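Local coordinates for protein endo alpha-1,4 polygalactosaminidase (Neosartorya fumigata, PDB 6OJ1) that hydrolyses alpha-1,4-linked galactosamine polymers from within the chain as an endo-acting glycoside hydrolase of family GH114, and disrupts microbial biofilms, at residues H229-N240 against S262-W273; Q35-I44 against P221-I230. All coordinates share one frame; numbering follows the deposited sequence.

Overall arrangement
From the N terminus, residues 35-44 run past a type II turn into the first barrel strand, 42-45. Most of the chain then passes before 221-230 returns to meet them in interaction 2, which closes a loop of 176 residues. Interaction 1 follows in series and closes a short loop of 21 residues, from 229-240 to 262-273, around helix 246-253. The two contacts share His229 and Ile230 on strand 227-231. Ser262 OG and Lys266 NZ probably bond to Thr40 O and Ile44 O. Strand 261-266 is therefore tied both to its sheet neighbour, 227-231, and to the first strand, 42-45, as the ring of the barrel closes.

Interaction 1: H229-N240 against S262-W273; sequences HIEYPKGDKTNN and STVIKNMNLNNW. With MAN (alpha-D-mannopyranose), chain B.
Asn267 OD1 is gripped by Lys234 NZ at 2.8 Å and by the backbone N of Asn240, which come from opposite faces of the amide. The amide NH2 of Asn267 is also engaged: ND2 donates to Asn240 O at 2.9 Å and to Asn271 OD1, both near the amide plane. This fixes the rotation of the group. The extended Lys234 chain carries NZ over the six-membered ring of Trp273, 3.3 Å from its centroid and 4° off the normal, a cation-pi contact. Asn240 OD1 and Leu242 O also accept from NZ.

Earlier in the segments the strands pair in parallel, His229 with Thr263 through Glu231 with Ile265. His229 ND1 and Thr263 OG1 lie 2.8 Å apart in a straight hydrogen bond. His229 NE2 donates to the anti lone pair of Glu231 OE2. Beyond the strands, the Met268 chain bends at chi2 and chi3 (78° and 68°), and SD sits over the centre of the Tyr232 ring, 3.9 Å from its centroid. Tyr232 OH hydrogen-bonds to Glu206 OE2. Asn239 OD1 accepts from Asn269 N, while Asn239 ND2 and Asn269 ND2 donate to O4 and O3 of a mannose.

Two strands of a beta-alpha-beta unit thus continue into polar loops. The Lys234 ammonium has several oxygens and a ring face around it, which probably favours its charged form.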
loop_
_atom_site.group_PDB
_atom_site.type_symbol
_atom_site.label_atom_id
_atom_site.label_comp_id
_atom_site.label_asym_id
_atom_site.label_seq_id
_atom_site.Cartn_x
_atom_site.Cartn_y
_atom_site.Cartn_z
ATOM N N HIS A 229 -1.196 -2.482 -9.221
ATOM C CA HIS A 229 -1.912 -1.366 -9.825
ATOM C C HIS A 229 -3.412 -1.546 -9.638
ATOM O O HIS A 229 -3.968 -2.575 -10.033
ATOM C CB HIS A 229 -1.539 -1.267 -11.308
ATOM C CG HIS A 229 -2.410 -0.344 -12.098
ATOM N ND1 HIS A 229 -3.011 -0.730 -13.278
ATOM C CD2 HIS A 229 -2.778 0.944 -11.889
ATOM C CE1 HIS A 229 -3.718 0.278 -13.759
ATOM N NE2 HIS A 229 -3.598 1.303 -12.933
ATOM N N ILE A 230 -4.068 -0.537 -9.057
ATOM C CA ILE A 230 -5.509 -0.565 -8.795
ATOM C C ILE A 230 -6.195 0.495 -9.642
ATOM O O ILE A 230 -5.727 1.635 -9.715
ATOM C CB ILE A 230 -5.822 -0.307 -7.307
ATOM C CG1 ILE A 230 -4.967 -1.161 -6.383
ATOM C CG2 ILE A 230 -7.305 -0.541 -7.024
ATOM C CD1 ILE A 230 -5.100 -0.736 -4.913
ATOM N N GLU A 231 -7.322 0.131 -10.268
ATOM C CA GLU A 231 -8.225 1.113 -10.851
ATOM C C GLU A 231 -9.618 0.896 -10.281
ATOM O O GLU A 231 -9.985 -0.224 -9.910
ATOM C CB GLU A 231 -8.269 1.042 -12.386
ATOM C CG GLU A 231 -6.922 1.381 -13.076
ATOM C CD GLU A 231 -6.592 2.870 -13.078
ATOM O OE1 GLU A 231 -7.527 3.698 -13.073
ATOM O OE2 GLU A 231 -5.385 3.213 -13.104
ATOM N N TYR A 232 -10.389 1.983 -10.211
ATOM C CA TYR A 232 -11.703 2.000 -9.569
ATOM C C TYR A 232 -12.737 2.491 -10.576
ATOM O O TYR A 232 -13.253 3.610 -10.457
ATOM C CB TYR A 232 -11.711 2.904 -8.338
ATOM C CG TYR A 232 -10.726 2.563 -7.239
ATOM C CD1 TYR A 232 -10.872 1.416 -6.470
ATOM C CD2 TYR A 232 -9.668 3.417 -6.950
ATOM C CE1 TYR A 232 -9.972 1.118 -5.444
ATOM C CE2 TYR A 232 -8.771 3.140 -5.934
ATOM C CZ TYR A 232 -8.923 1.988 -5.183
ATOM O OH TYR A 232 -8.039 1.694 -4.162
ATOM N N PRO A 233 -13.079 1.674 -11.571
ATOM C CA PRO A 233 -13.914 2.184 -12.674
ATOM C C PRO A 233 -15.355 2.491 -12.285
ATOM O O PRO A 233 -16.013 3.253 -13.005
ATOM C CB PRO A 233 -13.838 1.061 -13.718
ATOM C CG PRO A 233 -13.496 -0.145 -12.953
ATOM C CD PRO A 233 -12.626 0.293 -11.803
ATOM N N LYS A 234 -15.874 1.927 -11.192
ATOM C CA LYS A 234 -17.237 2.239 -10.766
ATOM C C LYS A 234 -17.335 3.574 -10.039
ATOM O O LYS A 234 -18.445 4.017 -9.730
ATOM C CB LYS A 234 -17.792 1.131 -9.855
ATOM C CG LYS A 234 -17.793 -0.272 -10.470
ATOM C CD LYS A 234 -18.249 -1.349 -9.465
ATOM C CE LYS A 234 -17.778 -2.735 -9.891
ATOM N NZ LYS A 234 -18.047 -3.786 -8.829
ATOM N N GLY A 235 -16.213 4.221 -9.756
ATOM C CA GLY A 235 -16.258 5.510 -9.099
ATOM C C GLY A 235 -16.157 5.388 -7.595
ATOM O O GLY A 235 -15.949 4.311 -7.032
ATOM N N ASP A 236 -16.326 6.527 -6.931
ATOM C CA ASP A 236 -16.026 6.612 -5.508
ATOM C C ASP A 236 -17.242 6.404 -4.612
ATOM O O ASP A 236 -17.109 6.516 -3.390
ATOM C CB ASP A 236 -15.366 7.961 -5.201
ATOM C CG ASP A 236 -16.267 9.130 -5.517
ATOM O OD1 ASP A 236 -17.218 8.951 -6.313
ATOM O OD2 ASP A 236 -16.033 10.223 -4.954
ATOM N N LYS A 237 -18.409 6.075 -5.170
ATOM C CA LYS A 237 -19.610 5.911 -4.367
ATOM C C LYS A 237 -20.366 4.614 -4.632
ATOM O O LYS A 237 -21.406 4.388 -4.004
ATOM C CB LYS A 237 -20.563 7.099 -4.581
ATOM N N THR A 238 -19.884 3.761 -5.533
ATOM C CA THR A 238 -20.560 2.522 -5.899
ATOM C C THR A 238 -19.631 1.355 -5.598
ATOM O O THR A 238 -18.515 1.298 -6.124
ATOM C CB THR A 238 -20.950 2.523 -7.380
ATOM O OG1 THR A 238 -21.869 3.592 -7.628
ATOM C CG2 THR A 238 -21.595 1.194 -7.777
ATOM N N ASN A 239 -20.091 0.431 -4.756
ATOM C CA ASN A 239 -19.374 -0.801 -4.457
ATOM C C ASN A 239 -20.353 -1.949 -4.605
ATOM O O ASN A 239 -21.398 -1.957 -3.942
ATOM C CB ASN A 239 -18.798 -0.784 -3.036
ATOM C CG ASN A 239 -17.932 0.426 -2.775
ATOM O OD1 ASN A 239 -16.813 0.502 -3.256
ATOM N ND2 ASN A 239 -18.444 1.374 -1.999
ATOM N N ASN A 240 -20.032 -2.908 -5.470
ATOM C CA ASN A 240 -20.898 -4.069 -5.644
ATOM C C ASN A 240 -20.096 -5.183 -6.312
ATOM O O ASN A 240 -18.929 -5.012 -6.667
ATOM C CB ASN A 240 -22.166 -3.713 -6.430
ATOM C CG ASN A 240 -21.874 -3.171 -7.818
ATOM O OD1 ASN A 240 -21.036 -3.695 -8.545
ATOM N ND2 ASN A 240 -22.580 -2.113 -8.191
ATOM N N SER A 262 0.782 -5.065 -12.657
ATOM C CA SER A 262 -0.087 -6.092 -12.084
ATOM C C SER A 262 -1.401 -5.420 -11.718
ATOM O O SER A 262 -1.575 -4.919 -10.610
ATOM C CB SER A 262 0.567 -6.742 -10.874
ATOM O OG SER A 262 1.766 -7.388 -11.263
ATOM N N THR A 263 -2.338 -5.405 -12.662
ATOM C CA THR A 263 -3.548 -4.616 -12.498
ATOM C C THR A 263 -4.636 -5.435 -11.819
ATOM O O THR A 263 -4.838 -6.611 -12.139
ATOM C CB THR A 263 -4.039 -4.099 -13.851
ATOM O OG1 THR A 263 -3.030 -3.253 -14.429
ATOM C CG2 THR A 263 -5.331 -3.304 -13.680
ATOM N N VAL A 264 -5.322 -4.806 -10.860
ATOM C CA VAL A 264 -6.609 -5.287 -10.366
ATOM C C VAL A 264 -7.651 -4.197 -10.577
ATOM O O VAL A 264 -7.372 -3.005 -10.397
ATOM C CB VAL A 264 -6.569 -5.700 -8.879
ATOM C CG1 VAL A 264 -5.849 -7.022 -8.717
ATOM C CG2 VAL A 264 -5.929 -4.597 -8.014
ATOM N N ILE A 265 -8.856 -4.612 -10.949
ATOM C CA ILE A 265 -10.019 -3.738 -10.973
ATOM C C ILE A 265 -10.803 -4.005 -9.699
ATOM O O ILE A 265 -11.145 -5.159 -9.410
ATOM C CB ILE A 265 -10.862 -3.994 -12.233
ATOM C CG1 ILE A 265 -10.053 -3.595 -13.472
ATOM C CG2 ILE A 265 -12.170 -3.253 -12.173
ATOM C CD1 ILE A 265 -10.506 -4.276 -14.730
ATOM N N LYS A 266 -11.055 -2.955 -8.909
ATOM C CA LYS A 266 -11.603 -3.122 -7.566
ATOM C C LYS A 266 -12.740 -2.134 -7.331
ATOM O O LYS A 266 -12.851 -1.105 -8.005
ATOM C CB LYS A 266 -10.518 -2.908 -6.468
ATOM C CG LYS A 266 -9.321 -3.836 -6.558
ATOM C CD LYS A 266 -9.724 -5.257 -6.155
ATOM C CE LYS A 266 -10.134 -5.333 -4.680
ATOM N NZ LYS A 266 -10.381 -6.771 -4.316
ATOM N N ASN A 267 -13.576 -2.452 -6.340
ATOM C CA ASN A 267 -14.417 -1.440 -5.716
ATOM C C ASN A 267 -13.561 -0.475 -4.898
ATOM O O ASN A 267 -12.517 -0.849 -4.365
ATOM C CB ASN A 267 -15.440 -2.079 -4.780
ATOM C CG ASN A 267 -16.448 -2.916 -5.504
ATOM O OD1 ASN A 267 -16.999 -2.505 -6.524
ATOM N ND2 ASN A 267 -16.721 -4.104 -4.967
ATOM N N MET A 268 -14.042 0.774 -4.770
ATOM C CA MET A 268 -13.319 1.764 -3.968
ATOM C C MET A 268 -13.211 1.343 -2.503
ATOM O O MET A 268 -12.275 1.755 -1.805
ATOM C CB MET A 268 -14.004 3.136 -4.086
ATOM C CG MET A 268 -13.329 4.259 -3.307
ATOM S SD MET A 268 -11.851 4.928 -4.111
ATOM C CE MET A 268 -12.564 5.733 -5.535
ATOM N N ASN A 269 -14.125 0.493 -2.022
ATOM C CA ASN A 269 -14.033 0.053 -0.634
ATOM C C ASN A 269 -13.026 -1.077 -0.441
ATOM O O ASN A 269 -12.784 -1.475 0.702
ATOM C CB ASN A 269 -15.424 -0.350 -0.089
ATOM C CG ASN A 269 -15.997 -1.620 -0.719
ATOM O OD1 ASN A 269 -15.343 -2.292 -1.518
ATOM N ND2 ASN A 269 -17.244 -1.970 -0.331
ATOM N N LEU A 270 -12.432 -1.584 -1.525
ATOM C CA LEU A 270 -11.419 -2.641 -1.471
ATOM C C LEU A 270 -11.914 -3.870 -0.697
ATOM O O LEU A 270 -11.184 -4.478 0.091
ATOM C CB LEU A 270 -10.101 -2.101 -0.905
ATOM C CG LEU A 270 -9.410 -1.100 -1.846
ATOM C CD1 LEU A 270 -8.169 -0.481 -1.120
ATOM C CD2 LEU A 270 -9.018 -1.760 -3.169
ATOM N N ASN A 271 -13.166 -4.261 -0.949
ATOM C CA ASN A 271 -13.669 -5.533 -0.440
ATOM C C ASN A 271 -13.187 -6.680 -1.340
ATOM O O ASN A 271 -12.246 -6.493 -2.117
ATOM C CB ASN A 271 -15.201 -5.480 -0.296
ATOM C CG ASN A 271 -15.936 -5.305 -1.636
ATOM O OD1 ASN A 271 -15.328 -5.299 -2.707
ATOM N ND2 ASN A 271 -17.267 -5.196 -1.567
ATOM N N ASN A 272 -13.796 -7.875 -1.249
ATOM C CA ASN A 272 -13.260 -9.035 -1.970
ATOM C C ASN A 272 -13.310 -8.856 -3.490
ATOM O O ASN A 272 -12.415 -9.333 -4.205
ATOM C CB ASN A 272 -14.036 -10.316 -1.608
ATOM C CG ASN A 272 -13.572 -10.964 -0.286
ATOM O OD1 ASN A 272 -12.387 -10.999 0.031
ATOM N ND2 ASN A 272 -14.531 -11.521 0.461
ATOM N N TRP A 273 -14.366 -8.233 -4.013
ATOM C CA TRP A 273 -14.627 -8.291 -5.453
ATOM C C TRP A 273 -13.423 -7.815 -6.253
ATOM O O TRP A 273 -12.802 -6.808 -5.917
ATOM C CB TRP A 273 -15.837 -7.434 -5.820
ATOM C CG TRP A 273 -16.085 -7.413 -7.298
ATOM C CD1 TRP A 273 -16.755 -8.352 -8.030
ATOM C CD2 TRP A 273 -15.646 -6.416 -8.227
ATOM N NE1 TRP A 273 -16.781 -7.987 -9.356
ATOM C CE2 TRP A 273 -16.095 -6.809 -9.502
ATOM C CE3 TRP A 273 -14.906 -5.233 -8.101
ATOM C CZ2 TRP A 273 -15.850 -6.056 -10.642
ATOM C CZ3 TRP A 273 -14.662 -4.483 -9.236
ATOM C CH2 TRP A 273 -15.122 -4.899 -10.491
HETATM C C1 MAN B . -21.505 -2.242 2.615
HETATM C C2 MAN B . -20.025 -1.788 2.459
HETATM C C3 MAN B . -19.942 -0.451 1.710
HETATM C C4 MAN B . -20.768 -0.497 0.396
HETATM C C5 MAN B . -22.221 -0.933 0.710
HETATM C C6 MAN B . -23.095 -1.078 -0.522
HETATM O O2 MAN B . -19.278 -2.716 1.674
HETATM O O3 MAN B . -18.581 -0.071 1.462
HETATM O O4 MAN B . -20.775 0.779 -0.244
HETATM O O5 MAN B . -22.204 -2.217 1.383
HETATM O O6 MAN B . -24.414 -1.407 -0.085
HETATM O O HOH W 1 -9.584 2.744 -1.878
HETATM O O HOH W 2 -14.681 0.634 -8.945
HETATM O O HOH W 3 -15.970 1.728 -6.760
#

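Interaction 2: Q35-I44 against P221-I230; sequences QPAVGTKWQI and PQNGKPVFHI
This is a largely apolar contact between the entry to the first barrel strand and strand 227-231, on the inner side of the sheet. No direct hydrogen bond joins the segments. The strand axes stay 8.6 Å apart, and side chains fill the gap. Trp42 is central. With chi1 at 74°, its indole is laid over Phe228 CB with one face toward it. Phe228 CB sits 3.4 Å from the centroid of the six-membered ring of Trp42, a CH-pi contact. The Phe228 ring meets the five-membered ring of Trp42 obliquely, with planes at 44°. Ile230 CG1 touches the indole edge at Trp42 CZ2, 3.6 Å away, and Ile230 CD1 meets Ile44 CD1.

Toward the loops, Pro36 CG packs on Pro226 CG at 3.9 Å. Val38 CG2 lies 3.4 Å from Gly224 C, and Val38 CG1 packs on Pro221 CB. A water links Gly39 N to Val227 N. Gln35 NE2 bonds to Pro36 O and Gln201 O, while its amide lies across the Lys225 chain. Gly224 ends the preceding helix in a Schellman motif. Side chains of strands 42-45 and 227-231 thus meet in the core, and Val264 of the intervening strand 261-266 also touches Trp42, consistent with the closing of a (beta/alpha)-barrel.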
loop_
_atom_site.group_PDB
_atom_site.type_symbol
_atom_site.label_atom_id
_atom_site.label_comp_id
_atom_site.label_asym_id
_atom_site.label_seq_id
_atom_site.Cartn_x
_atom_site.Cartn_y
_atom_site.Cartn_z
ATOM N N GLN A 35 11.885 -10.550 -3.356
ATOM C CA GLN A 35 11.639 -9.590 -4.435
ATOM C C GLN A 35 10.668 -10.208 -5.429
ATOM O O GLN A 35 11.086 -10.983 -6.308
ATOM C CB GLN A 35 12.937 -9.194 -5.135
ATOM C CG GLN A 35 12.724 -8.295 -6.349
ATOM C CD GLN A 35 12.022 -6.986 -6.003
ATOM O OE1 GLN A 35 12.623 -6.087 -5.411
ATOM N NE2 GLN A 35 10.742 -6.871 -6.381
ATOM N N PRO A 36 9.372 -9.905 -5.337
ATOM C CA PRO A 36 8.411 -10.480 -6.293
ATOM C C PRO A 36 8.708 -10.045 -7.723
ATOM O O PRO A 36 9.277 -8.980 -7.972
ATOM C CB PRO A 36 7.063 -9.941 -5.808
ATOM C CG PRO A 36 7.423 -8.650 -5.064
ATOM C CD PRO A 36 8.733 -8.982 -4.385
ATOM N N ALA A 37 8.323 -10.895 -8.676
ATOM C CA ALA A 37 8.645 -10.627 -10.067
ATOM C C ALA A 37 7.675 -9.609 -10.656
ATOM O O ALA A 37 6.534 -9.481 -10.212
ATOM C CB ALA A 37 8.608 -11.917 -10.886
ATOM N N VAL A 38 8.160 -8.863 -11.654
ATOM C CA VAL A 38 7.282 -8.028 -12.460
ATOM C C VAL A 38 6.144 -8.882 -13.003
ATOM O O VAL A 38 6.356 -10.014 -13.448
ATOM C CB VAL A 38 8.072 -7.369 -13.605
ATOM C CG1 VAL A 38 7.124 -6.675 -14.578
ATOM C CG2 VAL A 38 9.094 -6.375 -13.051
ATOM N N GLY A 39 4.931 -8.345 -12.955
ATOM C CA GLY A 39 3.778 -9.039 -13.496
ATOM C C GLY A 39 3.098 -10.021 -12.562
ATOM O O GLY A 39 2.106 -10.648 -12.966
ATOM N N THR A 40 3.580 -10.172 -11.331
ATOM C CA THR A 40 2.973 -11.140 -10.426
ATOM C C THR A 40 1.527 -10.755 -10.142
ATOM O O THR A 40 1.233 -9.609 -9.790
ATOM C CB THR A 40 3.762 -11.236 -9.117
ATOM O OG1 THR A 40 5.089 -11.713 -9.390
ATOM C CG2 THR A 40 3.073 -12.201 -8.169
ATOM N N LYS A 41 0.623 -11.720 -10.310
ATOM C CA LYS A 41 -0.793 -11.480 -10.058
ATOM C C LYS A 41 -1.050 -11.317 -8.565
ATOM O O LYS A 41 -0.501 -12.052 -7.738
ATOM C CB LYS A 41 -1.623 -12.641 -10.603
ATOM C CG LYS A 41 -3.124 -12.437 -10.529
ATOM C CD LYS A 41 -3.832 -13.637 -11.181
ATOM C CE LYS A 41 -5.339 -13.572 -11.024
ATOM N NZ LYS A 41 -5.982 -14.773 -11.653
ATOM N N TRP A 42 -1.905 -10.356 -8.218
ATOM C CA TRP A 42 -2.177 -10.079 -6.816
ATOM C C TRP A 42 -3.669 -9.872 -6.599
ATOM O O TRP A 42 -4.464 -9.758 -7.539
ATOM C CB TRP A 42 -1.384 -8.865 -6.302
ATOM C CG TRP A 42 -1.865 -7.499 -6.758
ATOM C CD1 TRP A 42 -2.141 -7.104 -8.037
ATOM C CD2 TRP A 42 -2.056 -6.339 -5.928
ATOM N NE1 TRP A 42 -2.523 -5.776 -8.050
ATOM C CE2 TRP A 42 -2.484 -5.285 -6.773
ATOM C CE3 TRP A 42 -1.915 -6.092 -4.554
ATOM C CZ2 TRP A 42 -2.776 -4.006 -6.292
ATOM C CZ3 TRP A 42 -2.201 -4.813 -4.066
ATOM C CH2 TRP A 42 -2.623 -3.783 -4.939
ATOM N N GLN A 43 -4.027 -9.855 -5.322
ATOM C CA GLN A 43 -5.344 -9.498 -4.831
ATOM C C GLN A 43 -5.126 -8.576 -3.644
ATOM O O GLN A 43 -4.123 -8.692 -2.938
ATOM C CB GLN A 43 -6.150 -10.764 -4.444
ATOM C CG GLN A 43 -7.316 -10.578 -3.449
ATOM C CD GLN A 43 -8.532 -9.847 -4.026
ATOM O OE1 GLN A 43 -8.402 -8.850 -4.730
ATOM N NE2 GLN A 43 -9.727 -10.347 -3.718
ATOM N N ILE A 44 -6.046 -7.640 -3.441
ATOM C CA ILE A 44 -6.011 -6.763 -2.281
ATOM C C ILE A 44 -7.405 -6.723 -1.676
ATOM O O ILE A 44 -8.404 -6.628 -2.399
ATOM C CB ILE A 44 -5.511 -5.342 -2.621
ATOM C CG1 ILE A 44 -5.615 -4.433 -1.387
ATOM C CG2 ILE A 44 -6.260 -4.746 -3.823
ATOM C CD1 ILE A 44 -4.862 -3.089 -1.522
ATOM N N PRO A 221 8.968 -1.477 -13.007
ATOM C CA PRO A 221 9.285 -2.663 -13.818
ATOM C C PRO A 221 10.503 -2.484 -14.701
ATOM O O PRO A 221 11.187 -3.472 -14.993
ATOM C CB PRO A 221 8.002 -2.891 -14.639
ATOM C CG PRO A 221 7.267 -1.607 -14.583
ATOM C CD PRO A 221 7.591 -1.004 -13.266
ATOM N N GLN A 222 10.808 -1.255 -15.123
ATOM C CA GLN A 222 12.058 -1.010 -15.831
ATOM C C GLN A 222 13.264 -1.377 -14.978
ATOM O O GLN A 222 14.335 -1.666 -15.521
ATOM C CB GLN A 222 12.125 0.455 -16.283
ATOM C CG GLN A 222 11.095 0.809 -17.366
ATOM C CD GLN A 222 10.925 2.312 -17.602
ATOM O OE1 GLN A 222 11.597 3.139 -16.982
ATOM N NE2 GLN A 222 10.016 2.665 -18.507
ATOM N N ASN A 223 13.108 -1.390 -13.652
ATOM C CA ASN A 223 14.145 -1.851 -12.738
ATOM C C ASN A 223 13.799 -3.189 -12.096
ATOM O O ASN A 223 14.298 -3.501 -11.008
ATOM C CB ASN A 223 14.415 -0.793 -11.671
ATOM C CG ASN A 223 15.086 0.434 -12.240
ATOM O OD1 ASN A 223 16.313 0.530 -12.257
ATOM N ND2 ASN A 223 14.286 1.375 -12.735
ATOM N N GLY A 224 12.950 -3.986 -12.741
ATOM C CA GLY A 224 12.670 -5.320 -12.248
ATOM C C GLY A 224 11.730 -5.402 -11.069
ATOM O O GLY A 224 11.708 -6.427 -10.380
ATOM N N LYS A 225 10.936 -4.362 -10.815
ATOM C CA LYS A 225 10.060 -4.391 -9.666
ATOM C C LYS A 225 8.613 -4.189 -10.105
ATOM O O LYS A 225 8.348 -3.402 -11.019
ATOM C CB LYS A 225 10.478 -3.319 -8.646
ATOM C CG LYS A 225 11.857 -3.619 -8.016
ATOM C CD LYS A 225 12.462 -2.411 -7.307
ATOM C CE LYS A 225 13.822 -2.764 -6.720
ATOM N NZ LYS A 225 14.384 -1.609 -5.934
ATOM N N PRO A 226 7.668 -4.910 -9.512
ATOM C CA PRO A 226 6.286 -4.841 -9.992
ATOM C C PRO A 226 5.602 -3.551 -9.563
ATOM O O PRO A 226 6.022 -2.874 -8.620
ATOM C CB PRO A 226 5.620 -6.068 -9.347
ATOM C CG PRO A 226 6.470 -6.408 -8.165
ATOM C CD PRO A 226 7.872 -5.977 -8.513
ATOM N N VAL A 227 4.560 -3.192 -10.312
ATOM C CA VAL A 227 3.602 -2.178 -9.889
ATOM C C VAL A 227 2.303 -2.913 -9.602
ATOM O O VAL A 227 1.685 -3.481 -10.514
ATOM C CB VAL A 227 3.368 -1.085 -10.937
ATOM C CG1 VAL A 227 2.287 -0.126 -10.415
ATOM C CG2 VAL A 227 4.662 -0.351 -11.260
ATOM N N PHE A 228 1.896 -2.900 -8.346
ATOM C CA PHE A 228 0.610 -3.457 -7.944
ATOM C C PHE A 228 -0.419 -2.355 -8.146
ATOM O O PHE A 228 -0.490 -1.395 -7.372
ATOM C CB PHE A 228 0.706 -3.988 -6.520
ATOM C CG PHE A 228 1.683 -5.120 -6.404
ATOM C CD1 PHE A 228 1.510 -6.267 -7.177
ATOM C CD2 PHE A 228 2.787 -5.041 -5.563
ATOM C CE1 PHE A 228 2.416 -7.329 -7.110
ATOM C CE2 PHE A 228 3.695 -6.097 -5.482
ATOM C CZ PHE A 228 3.512 -7.240 -6.259
ATOM N N HIS A 229 -1.196 -2.482 -9.221
ATOM C CA HIS A 229 -1.912 -1.366 -9.825
ATOM C C HIS A 229 -3.412 -1.546 -9.638
ATOM O O HIS A 229 -3.968 -2.575 -10.033
ATOM C CB HIS A 229 -1.539 -1.267 -11.308
ATOM C CG HIS A 229 -2.410 -0.344 -12.098
ATOM N ND1 HIS A 229 -3.011 -0.730 -13.278
ATOM C CD2 HIS A 229 -2.778 0.944 -11.889
ATOM C CE1 HIS A 229 -3.718 0.278 -13.759
ATOM N NE2 HIS A 229 -3.598 1.303 -12.933
ATOM N N ILE A 230 -4.068 -0.537 -9.057
ATOM C CA ILE A 230 -5.509 -0.565 -8.795
ATOM C C ILE A 230 -6.195 0.495 -9.642
ATOM O O ILE A 230 -5.727 1.635 -9.715
ATOM C CB ILE A 230 -5.822 -0.307 -7.307
ATOM C CG1 ILE A 230 -4.967 -1.161 -6.383
ATOM C CG2 ILE A 230 -7.305 -0.541 -7.024
ATOM C CD1 ILE A 230 -5.100 -0.736 -4.913
HETATM O O HOH W 4 4.019 -5.727 -12.141
#